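Side-chain contacts in CrtC domain-containing protein (Fusarium vanettenii 77-13-4, PDB 7A0Q), which probably catalyses, as a kievitone hydratase of the CrtC family, the addition of water to the isoflavonoid phytoalexin kievitone: residues Y64-T67 / E71-V74; A77-N82 / S108-I113; F168-T173 / D240-T245; Y274-A277 / T282-L285. All coordinates share one frame; numbering follows the deposited sequence.

Interaction 1. Residues Y64-T67 / E71-V74; sequences YITT and EQYV
T66 turns its hydroxyl opposite its own carbonyl carbon (chi1 -52°), and Q72 swings CG to the same side of its backbone before running out extended, which brings the two polar ends together. The side chains lie alongside each other on one face of the sheet. The amide nitrogen Q72 NE2 gives a hydrogen to T66 OG1 at 2.9 Å, almost straight (174°) and with the hydroxyl in the amide plane. That hydroxyl is also bonded to the carbonyl of K200, while Q72 OE1 takes the backbone N-H of F26, so the amide is gripped at both ends and its flip is fixed.

T67 places OG1 between its N and its carbonyl carbon (chi1 62°). From there OG1 accepts from E71 N at 3.0 Å while T67 N donates to E71 O at 2.8 Å, two hydrogen bonds that join the same pair of residues; N69 also bonds OG1. Y73 OH and E71 OE1 are modelled so close, 2.5 Å, that the length of their bond is doubtful.

Further along, I65 and Y73 form a hydrogen-bonded pair, I65 N to Y73 O at 2.8 Å and Y73 N to I65 O at 3.0 Å. Next to it V74 CG2 meets the Y64 ring at CD2, 3.9 Å away, the two side chains pointing the same way. Antiparallel pairing across a short connection makes this a beta hairpin, of strands 58-66 and 72-81.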
# COMPACT_ATOMS: atom_id res chain seq x y z
N TYR A 64 1.68 6.77 -7.55
CA TYR A 64 2.88 6.88 -8.37
C TYR A 64 2.60 7.95 -9.41
O TYR A 64 1.81 7.72 -10.34
CB TYR A 64 3.20 5.53 -9.01
CG TYR A 64 3.34 4.38 -8.03
CD1 TYR A 64 2.23 3.67 -7.58
CD2 TYR A 64 4.59 4.02 -7.54
CE1 TYR A 64 2.37 2.62 -6.68
CE2 TYR A 64 4.75 2.98 -6.66
CZ TYR A 64 3.64 2.28 -6.22
OH TYR A 64 3.84 1.25 -5.34
N ILE A 65 3.22 9.12 -9.26
CA ILE A 65 2.77 10.34 -9.92
C ILE A 65 3.83 10.83 -10.90
O ILE A 65 5.02 10.85 -10.58
CB ILE A 65 2.47 11.44 -8.88
CG1 ILE A 65 1.16 11.15 -8.14
CG2 ILE A 65 2.45 12.82 -9.54
CD1 ILE A 65 0.98 11.96 -6.89
N THR A 66 3.40 11.19 -12.11
CA THR A 66 4.13 12.12 -12.96
C THR A 66 3.31 13.40 -13.04
O THR A 66 2.11 13.34 -13.31
CB THR A 66 4.36 11.56 -14.37
OG1 THR A 66 4.95 10.26 -14.30
CG2 THR A 66 5.28 12.49 -15.17
N THR A 67 3.95 14.54 -12.77
CA THR A 67 3.25 15.81 -12.86
C THR A 67 3.24 16.30 -14.31
O THR A 67 3.93 15.75 -15.18
CB THR A 67 3.90 16.86 -11.97
OG1 THR A 67 5.24 17.08 -12.42
CG2 THR A 67 3.92 16.41 -10.50
N GLU A 71 7.82 15.87 -13.43
CA GLU A 71 8.45 15.40 -12.20
C GLU A 71 7.72 14.17 -11.68
O GLU A 71 6.50 14.04 -11.86
CB GLU A 71 8.45 16.47 -11.12
CG GLU A 71 9.05 17.81 -11.52
CD GLU A 71 8.96 18.81 -10.38
OE1 GLU A 71 9.48 18.51 -9.29
OE2 GLU A 71 8.36 19.88 -10.58
N GLN A 72 8.45 13.28 -11.03
CA GLN A 72 7.84 12.06 -10.49
C GLN A 72 7.95 12.01 -8.98
O GLN A 72 8.98 12.36 -8.39
CB GLN A 72 8.45 10.82 -11.12
CG GLN A 72 8.08 10.70 -12.59
CD GLN A 72 8.39 9.35 -13.17
OE1 GLN A 72 9.44 8.77 -12.92
NE2 GLN A 72 7.46 8.83 -13.96
N TYR A 73 6.86 11.56 -8.35
CA TYR A 73 6.76 11.47 -6.90
C TYR A 73 6.04 10.19 -6.55
O TYR A 73 5.27 9.64 -7.35
CB TYR A 73 5.99 12.66 -6.31
CG TYR A 73 6.65 13.99 -6.53
CD1 TYR A 73 6.45 14.69 -7.71
CD2 TYR A 73 7.48 14.55 -5.56
CE1 TYR A 73 7.06 15.92 -7.92
CE2 TYR A 73 8.10 15.78 -5.77
CZ TYR A 73 7.88 16.46 -6.95
OH TYR A 73 8.48 17.68 -7.18
N VAL A 74 6.28 9.70 -5.33
CA VAL A 74 5.45 8.66 -4.73
C VAL A 74 4.84 9.28 -3.48
O VAL A 74 5.56 9.81 -2.62
CB VAL A 74 6.26 7.39 -4.41
CG1 VAL A 74 5.40 6.41 -3.62
CG2 VAL A 74 6.75 6.74 -5.70

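Interaction 2. Residues A77-N82 / S108-I113; sequences AHYLDN and SSTPNI. With NAG (2-acetamido-2-deoxy-beta-D-glucopyranose), chain D.
Y79 and T110 approach from opposite directions, and each is set by its first torsion. The tyrosine carries its ring opposite its own backbone N (chi1 -177°), stretched out so that the phenol oxygen reaches the loop; D81, two residues on, is extended in the same way. T110 holds its hydroxyl beside its backbone N (chi1 -57°), which directs OG1 back at the strand, where it meets both partners. The threonine oxygen lies at the edge of the Y79 ring, in its plane, with Y79 OH and T110 OG1 2.6 Å apart. T110 OG1 donates to D81 OD1, also at 2.6 Å, coming from above the carboxylate plane by 37°.

Water extends the seam. One molecule donates to D81 OD1 at 2.5 Å and accepts from T110 N at 3.1 Å, so the side chain and the backbone of one threonine are both tied to a single carboxylate oxygen. A second gives its hydrogens to N82 O and S108 O, linking the two backbones at N82 and S108.

Farther along the loop, N112 sits at the centre of an inverse gamma turn and carries an N-linked sugar, its ND2 bound covalently to C1 of the N-acetylglucosamine at 1.4 Å. S109, with T86 and S119, belongs to a magnesium site, and the Y79 side chain comes within about 3 Å of that ion. With two protein oxygens drawn close about T110 OG1 and a cation beside Y79, the magnesium would probably polarise this cluster of hydroxyls and carboxylate.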
# COMPACT_ATOMS: atom_id res chain seq x y z
N ALA A 77 -0.75 7.92 1.65
CA ALA A 77 -1.76 8.37 2.60
C ALA A 77 -2.32 7.15 3.32
O ALA A 77 -2.59 6.13 2.68
CB ALA A 77 -2.90 9.12 1.91
N HIS A 78 -2.51 7.26 4.64
CA HIS A 78 -2.98 6.11 5.40
C HIS A 78 -3.76 6.56 6.63
O HIS A 78 -3.24 7.35 7.42
CB HIS A 78 -1.79 5.25 5.83
CG HIS A 78 -2.16 4.09 6.69
ND1 HIS A 78 -1.42 3.72 7.79
CD2 HIS A 78 -3.19 3.21 6.61
CE1 HIS A 78 -1.98 2.66 8.35
NE2 HIS A 78 -3.06 2.34 7.66
N TYR A 79 -4.98 6.05 6.78
CA TYR A 79 -5.77 6.25 8.00
C TYR A 79 -6.00 4.91 8.67
O TYR A 79 -6.40 3.94 8.02
CB TYR A 79 -7.13 6.89 7.69
CG TYR A 79 -7.97 7.18 8.92
CD1 TYR A 79 -8.77 6.20 9.50
CD2 TYR A 79 -7.98 8.46 9.49
CE1 TYR A 79 -9.55 6.47 10.63
CE2 TYR A 79 -8.76 8.73 10.61
CZ TYR A 79 -9.53 7.74 11.17
OH TYR A 79 -10.31 8.03 12.28
N LEU A 80 -5.77 4.85 9.98
CA LEU A 80 -5.99 3.64 10.76
C LEU A 80 -6.96 3.92 11.89
O LEU A 80 -6.75 4.86 12.68
CB LEU A 80 -4.67 3.10 11.32
CG LEU A 80 -4.83 1.80 12.12
CD1 LEU A 80 -5.21 0.64 11.21
CD2 LEU A 80 -3.57 1.46 12.90
N ASP A 81 -8.02 3.12 11.98
CA ASP A 81 -8.88 3.12 13.16
C ASP A 81 -8.43 2.02 14.10
O ASP A 81 -8.21 0.88 13.67
CB ASP A 81 -10.35 2.93 12.80
CG ASP A 81 -11.22 2.91 14.03
OD1 ASP A 81 -11.35 3.97 14.68
OD2 ASP A 81 -11.74 1.82 14.39
N ASN A 82 -8.31 2.35 15.38
CA ASN A 82 -7.84 1.42 16.41
C ASN A 82 -8.61 1.73 17.69
O ASN A 82 -9.04 2.87 17.88
CB ASN A 82 -6.32 1.58 16.61
CG ASN A 82 -5.79 0.76 17.76
OD1 ASN A 82 -5.80 1.21 18.91
ND2 ASN A 82 -5.30 -0.43 17.47
N SER A 108 -8.56 10.59 18.02
CA SER A 108 -9.17 9.83 19.10
C SER A 108 -10.21 8.82 18.63
O SER A 108 -10.26 7.71 19.18
CB SER A 108 -9.79 10.77 20.14
OG SER A 108 -10.72 11.64 19.55
N SER A 109 -11.02 9.14 17.62
CA SER A 109 -12.09 8.23 17.23
C SER A 109 -12.42 8.41 15.75
O SER A 109 -12.04 9.39 15.11
CB SER A 109 -13.34 8.45 18.08
OG SER A 109 -13.89 9.73 17.82
N THR A 110 -13.16 7.43 15.22
CA THR A 110 -13.64 7.43 13.85
C THR A 110 -15.16 7.48 13.87
O THR A 110 -15.80 6.60 14.47
CB THR A 110 -13.18 6.17 13.12
OG1 THR A 110 -11.75 6.08 13.17
CG2 THR A 110 -13.64 6.20 11.66
N PRO A 111 -15.79 8.48 13.25
CA PRO A 111 -17.25 8.52 13.20
C PRO A 111 -17.82 7.24 12.60
O PRO A 111 -17.35 6.76 11.56
CB PRO A 111 -17.55 9.75 12.33
CG PRO A 111 -16.34 10.63 12.53
CD PRO A 111 -15.18 9.69 12.66
N ASN A 112 -18.84 6.69 13.26
CA ASN A 112 -19.48 5.46 12.79
C ASN A 112 -20.60 5.85 11.84
O ASN A 112 -21.74 6.07 12.25
CB ASN A 112 -19.98 4.63 13.97
CG ASN A 112 -20.71 3.39 13.53
OD1 ASN A 112 -20.60 2.98 12.38
ND2 ASN A 112 -21.48 2.79 14.43
N ILE A 113 -20.26 5.95 10.55
CA ILE A 113 -21.19 6.40 9.52
C ILE A 113 -21.15 5.41 8.36
O ILE A 113 -20.23 4.59 8.25
CB ILE A 113 -20.86 7.82 9.03
CG1 ILE A 113 -19.45 7.87 8.44
CG2 ILE A 113 -20.99 8.83 10.17
CD1 ILE A 113 -19.07 9.25 7.88
C1 NAG D . -22.24 1.62 14.07
C2 NAG D . -21.81 0.38 14.89
C3 NAG D . -22.78 -0.79 14.68
C4 NAG D . -24.23 -0.36 14.84
C5 NAG D . -24.50 0.82 13.91
C6 NAG D . -25.92 1.33 13.97
C7 NAG D . -19.42 0.03 15.36
C8 NAG D . -18.11 -0.42 14.79
N2 NAG D . -20.46 -0.02 14.53
O3 NAG D . -22.48 -1.81 15.63
O4 NAG D . -25.11 -1.43 14.51
O5 NAG D . -23.64 1.90 14.29
O6 NAG D . -26.10 2.28 15.02
O7 NAG D . -19.53 0.42 16.52
O HOH W 1 -12.71 4.69 16.70
O HOH W 2 -10.67 4.91 18.59

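Interaction 3. Residues F168-T173 / D240-T245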
# COMPACT_ATOMS: atom_id res chain seq x y z
N PHE A 168 -4.59 -13.72 9.73
CA PHE A 168 -3.71 -12.58 10.00
C PHE A 168 -3.69 -12.35 11.50
O PHE A 168 -4.63 -11.77 12.06
CB PHE A 168 -4.20 -11.34 9.26
CG PHE A 168 -3.29 -10.13 9.37
CD1 PHE A 168 -2.08 -10.10 8.71
CD2 PHE A 168 -3.68 -9.01 10.09
CE1 PHE A 168 -1.25 -9.00 8.77
CE2 PHE A 168 -2.86 -7.89 10.16
CZ PHE A 168 -1.64 -7.88 9.50
N GLY A 169 -2.63 -12.80 12.16
CA GLY A 169 -2.62 -12.80 13.60
C GLY A 169 -3.46 -13.94 14.13
O GLY A 169 -3.53 -15.01 13.52
N GLU A 170 -4.15 -13.70 15.25
CA GLU A 170 -4.95 -14.76 15.85
C GLU A 170 -6.25 -15.03 15.11
O GLU A 170 -6.88 -16.07 15.35
CB GLU A 170 -5.24 -14.42 17.32
CG GLU A 170 -5.52 -15.65 18.16
CD GLU A 170 -5.87 -15.32 19.61
OE1 GLU A 170 -6.25 -14.16 19.89
OE2 GLU A 170 -5.77 -16.22 20.45
N GLY A 171 -6.65 -14.16 14.19
CA GLY A 171 -7.91 -14.32 13.48
C GLY A 171 -7.80 -13.94 12.01
O GLY A 171 -6.77 -14.18 11.38
N LEU A 172 -8.86 -13.35 11.47
CA LEU A 172 -8.99 -13.12 10.04
C LEU A 172 -8.71 -11.66 9.68
O LEU A 172 -8.94 -10.74 10.47
CB LEU A 172 -10.40 -13.49 9.57
CG LEU A 172 -10.75 -14.95 9.88
CD1 LEU A 172 -12.26 -15.16 9.78
CD2 LEU A 172 -10.00 -15.86 8.93
N THR A 173 -8.17 -11.46 8.48
CA THR A 173 -8.19 -10.16 7.85
C THR A 173 -8.91 -10.26 6.51
O THR A 173 -9.02 -11.33 5.91
CB THR A 173 -6.78 -9.57 7.64
OG1 THR A 173 -6.89 -8.16 7.37
CG2 THR A 173 -6.06 -10.24 6.48
N ASP A 240 3.25 -16.65 12.43
CA ASP A 240 2.00 -16.93 13.12
C ASP A 240 2.33 -17.71 14.39
O ASP A 240 2.51 -18.93 14.33
CB ASP A 240 1.05 -17.75 12.22
CG ASP A 240 -0.27 -18.05 12.89
OD1 ASP A 240 -0.40 -17.86 14.13
OD2 ASP A 240 -1.21 -18.47 12.19
N PRO A 241 2.41 -17.05 15.55
CA PRO A 241 2.74 -17.78 16.79
C PRO A 241 1.56 -18.51 17.39
O PRO A 241 1.74 -19.26 18.36
CB PRO A 241 3.22 -16.66 17.72
CG PRO A 241 2.42 -15.48 17.29
CD PRO A 241 2.26 -15.61 15.78
N PHE A 242 0.36 -18.30 16.86
CA PHE A 242 -0.82 -19.00 17.37
C PHE A 242 -0.92 -20.39 16.76
O PHE A 242 -1.13 -21.38 17.48
CB PHE A 242 -2.06 -18.16 17.08
CG PHE A 242 -1.91 -16.71 17.51
CD1 PHE A 242 -2.11 -16.33 18.83
CD2 PHE A 242 -1.52 -15.75 16.59
CE1 PHE A 242 -1.96 -15.00 19.22
CE2 PHE A 242 -1.36 -14.42 16.98
CZ PHE A 242 -1.57 -14.05 18.30
N ARG A 243 -0.74 -20.50 15.45
CA ARG A 243 -0.65 -21.78 14.78
C ARG A 243 0.77 -22.34 14.76
O ARG A 243 0.95 -23.50 14.39
CB ARG A 243 -1.12 -21.67 13.33
CG ARG A 243 -2.57 -21.40 13.19
CD ARG A 243 -2.86 -21.20 11.71
NE ARG A 243 -4.28 -21.09 11.46
CZ ARG A 243 -4.80 -20.82 10.26
NH1 ARG A 243 -3.99 -20.65 9.22
NH2 ARG A 243 -6.11 -20.73 10.12
N ASN A 244 1.76 -21.53 15.15
CA ASN A 244 3.18 -21.89 15.06
C ASN A 244 3.56 -22.29 13.64
O ASN A 244 4.02 -23.41 13.37
CB ASN A 244 3.53 -22.99 16.08
CG ASN A 244 3.49 -22.48 17.50
OD1 ASN A 244 2.52 -22.71 18.23
ND2 ASN A 244 4.54 -21.78 17.90
N THR A 245 3.35 -21.35 12.72
CA THR A 245 3.73 -21.50 11.32
C THR A 245 4.29 -20.17 10.84
O THR A 245 4.15 -19.14 11.50
CB THR A 245 2.54 -21.90 10.43
OG1 THR A 245 1.48 -20.94 10.59
CG2 THR A 245 2.02 -23.30 10.78
O HOH W 3 -3.63 -17.81 13.60
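Two turns meet where G169 and E170 pack on F242: a type II' beta turn, F168 to G171, from the CrtC N-terminal lipocalin region, and a hairpin loop in the barrel of the lipocalin-like domain, which opens with an Asx turn at D240 and closes with a G1 beta bulge at N244 and T245. G169 takes the positive phi of the first turn, and the peptide link from G169 to E170 approaches the phenylalanine ring, E170 N being 3.4 Å from F242 CE2.

The main contact is a CH-pi interaction. E170 CB stands 3.7 Å from the centroid of the F242 ring and only 5° off its normal, while CG beyond it reaches F242 CD1 at 3.5 Å. The glutamate chain then runs on extended, and its carboxylate plane is inclined 26° to the ring. P241 CG lies over the opposite face, offset toward the rim, so the ring is flanked by a neighbour in sequence and by a residue of the other domain. A214 touches both E170 and F242 side chains.

The Asx turn fixes the loop that presents this ring: D240 OD1 accepts from F242 N at 2.9 Å and from R243 N at 3.0 Å, both from the same face of the carboxylate. Its other oxygen turns to the partner turn through water, which donates to D240 OD2 at 2.9 Å and to G169 O at 2.8 Å.

Interaction 4. Residues Y274-A277 / T282-L285; sequences YESA and TYPL
Y274 and Y283 lie side by side on one face of the sheet, the edge of one ring turned to its neighbour: Y283 CD2 sits near the plane of the Y274 ring, 3.9 Å from Y274 CD2. The rings leave their strands differently. That of Y274 stretches opposite its backbone N (chi1 -179°), whereas Y283 has CG on the side of its own N (chi1 -57°), which brings its ring back across the turn end of the partner strand. There it is met obliquely by Y274 O, 3.4 Å from Y283 CD2, and by S276 CB, 3.8 Å from Y283 CE2. The ring of Y318 also meets it.

Beneath the rings the two tyrosines form a hydrogen-bonded antiparallel pair, with Y283 N to Y274 O at 2.8 Å and Y274 N to Y283 O at 3.0 Å. L285 adds an apolar touch through CD2, 4.2 Å from Y274 CB.

On the other face, E275 bends at its second torsion (chi2 -74°) and folds its carboxylate over toward the T282 hydroxyl. That oxygen is placed too tightly in the model for the details of its bonding to be trusted.

The polar ends reach E307 on the neighbouring strand 295-308. Y283 OH and S276 OG both bond to E307 OE2, and A277 N bonds to E307 OE1, so one carboxylate ties the turn down with both oxygens. L285 pairs through its backbone with S301. Strand 282-291 thus lies between 259-275 and 295-308, within the eight-stranded antiparallel barrel of the lipocalin-like domain.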
# COMPACT_ATOMS: atom_id res chain seq x y z
N TYR A 274 18.72 1.03 7.30
CA TYR A 274 18.27 2.31 7.82
C TYR A 274 17.85 2.13 9.27
O TYR A 274 16.94 1.35 9.56
CB TYR A 274 17.10 2.89 7.01
CG TYR A 274 16.67 4.24 7.55
CD1 TYR A 274 17.52 5.34 7.45
CD2 TYR A 274 15.45 4.40 8.20
CE1 TYR A 274 17.15 6.57 7.96
CE2 TYR A 274 15.08 5.64 8.72
CZ TYR A 274 15.94 6.72 8.59
OH TYR A 274 15.59 7.95 9.09
N GLU A 275 18.52 2.83 10.18
CA GLU A 275 18.11 2.79 11.58
C GLU A 275 16.91 3.69 11.79
O GLU A 275 16.91 4.85 11.38
CB GLU A 275 19.26 3.21 12.50
CG GLU A 275 20.47 2.29 12.46
CD GLU A 275 20.23 0.97 13.18
OE1 GLU A 275 19.21 0.85 13.89
OE2 GLU A 275 21.08 0.05 13.04
N SER A 276 15.88 3.14 12.44
CA SER A 276 14.67 3.89 12.75
C SER A 276 15.00 5.11 13.60
O SER A 276 15.85 5.06 14.50
CB SER A 276 13.68 3.00 13.49
OG SER A 276 12.55 3.74 13.90
N ALA A 277 14.29 6.21 13.34
CA ALA A 277 14.40 7.38 14.20
C ALA A 277 13.95 7.09 15.62
O ALA A 277 14.32 7.83 16.54
CB ALA A 277 13.57 8.54 13.62
N THR A 282 16.34 -1.73 13.19
CA THR A 282 17.16 -1.50 12.00
C THR A 282 16.46 -2.14 10.81
O THR A 282 16.26 -3.36 10.78
CB THR A 282 18.55 -2.11 12.16
OG1 THR A 282 19.12 -1.68 13.40
CG2 THR A 282 19.45 -1.70 11.01
N TYR A 283 16.10 -1.32 9.82
CA TYR A 283 15.43 -1.87 8.65
C TYR A 283 16.44 -2.35 7.61
O TYR A 283 17.41 -1.65 7.33
CB TYR A 283 14.52 -0.83 7.99
CG TYR A 283 13.48 -0.22 8.90
CD1 TYR A 283 12.40 -0.98 9.36
CD2 TYR A 283 13.56 1.11 9.28
CE1 TYR A 283 11.44 -0.41 10.18
CE2 TYR A 283 12.61 1.67 10.11
CZ TYR A 283 11.55 0.91 10.55
OH TYR A 283 10.60 1.49 11.36
N PRO A 284 16.23 -3.53 7.02
CA PRO A 284 16.99 -3.89 5.82
C PRO A 284 16.51 -3.06 4.64
O PRO A 284 15.38 -2.56 4.62
CB PRO A 284 16.66 -5.37 5.63
CG PRO A 284 15.26 -5.49 6.18
CD PRO A 284 15.17 -4.51 7.32
N LEU A 285 17.39 -2.91 3.64
CA LEU A 285 17.08 -2.08 2.48
C LEU A 285 17.17 -2.83 1.15
O LEU A 285 17.03 -2.21 0.09
CB LEU A 285 18.00 -0.85 2.44
CG LEU A 285 17.76 0.20 3.51
CD1 LEU A 285 18.63 1.42 3.25
CD2 LEU A 285 16.28 0.62 3.57

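How the interactions relate
From the N terminus the contacts follow one another in series, and none nests in or crosses another. Interaction 1 closes a loop of three residues between its segments, joining strands 58-66 and 72-81. Interaction 2 uses the same strand 72-81 at its far end, its centre about 27 Å from that of interaction 1, and closes a longer excursion of 25 residues. Interaction 3 spans 66 residues and bridges the two lipocalin-type domains; it lies on the opposite side of the chain's centre from interaction 1. Interaction 4 is local again, with four residues between its segments, in the barrel of the lipocalin-like domain. Together they join two hairpin ends, a loop beside the magnesium site and the seam between the two domains.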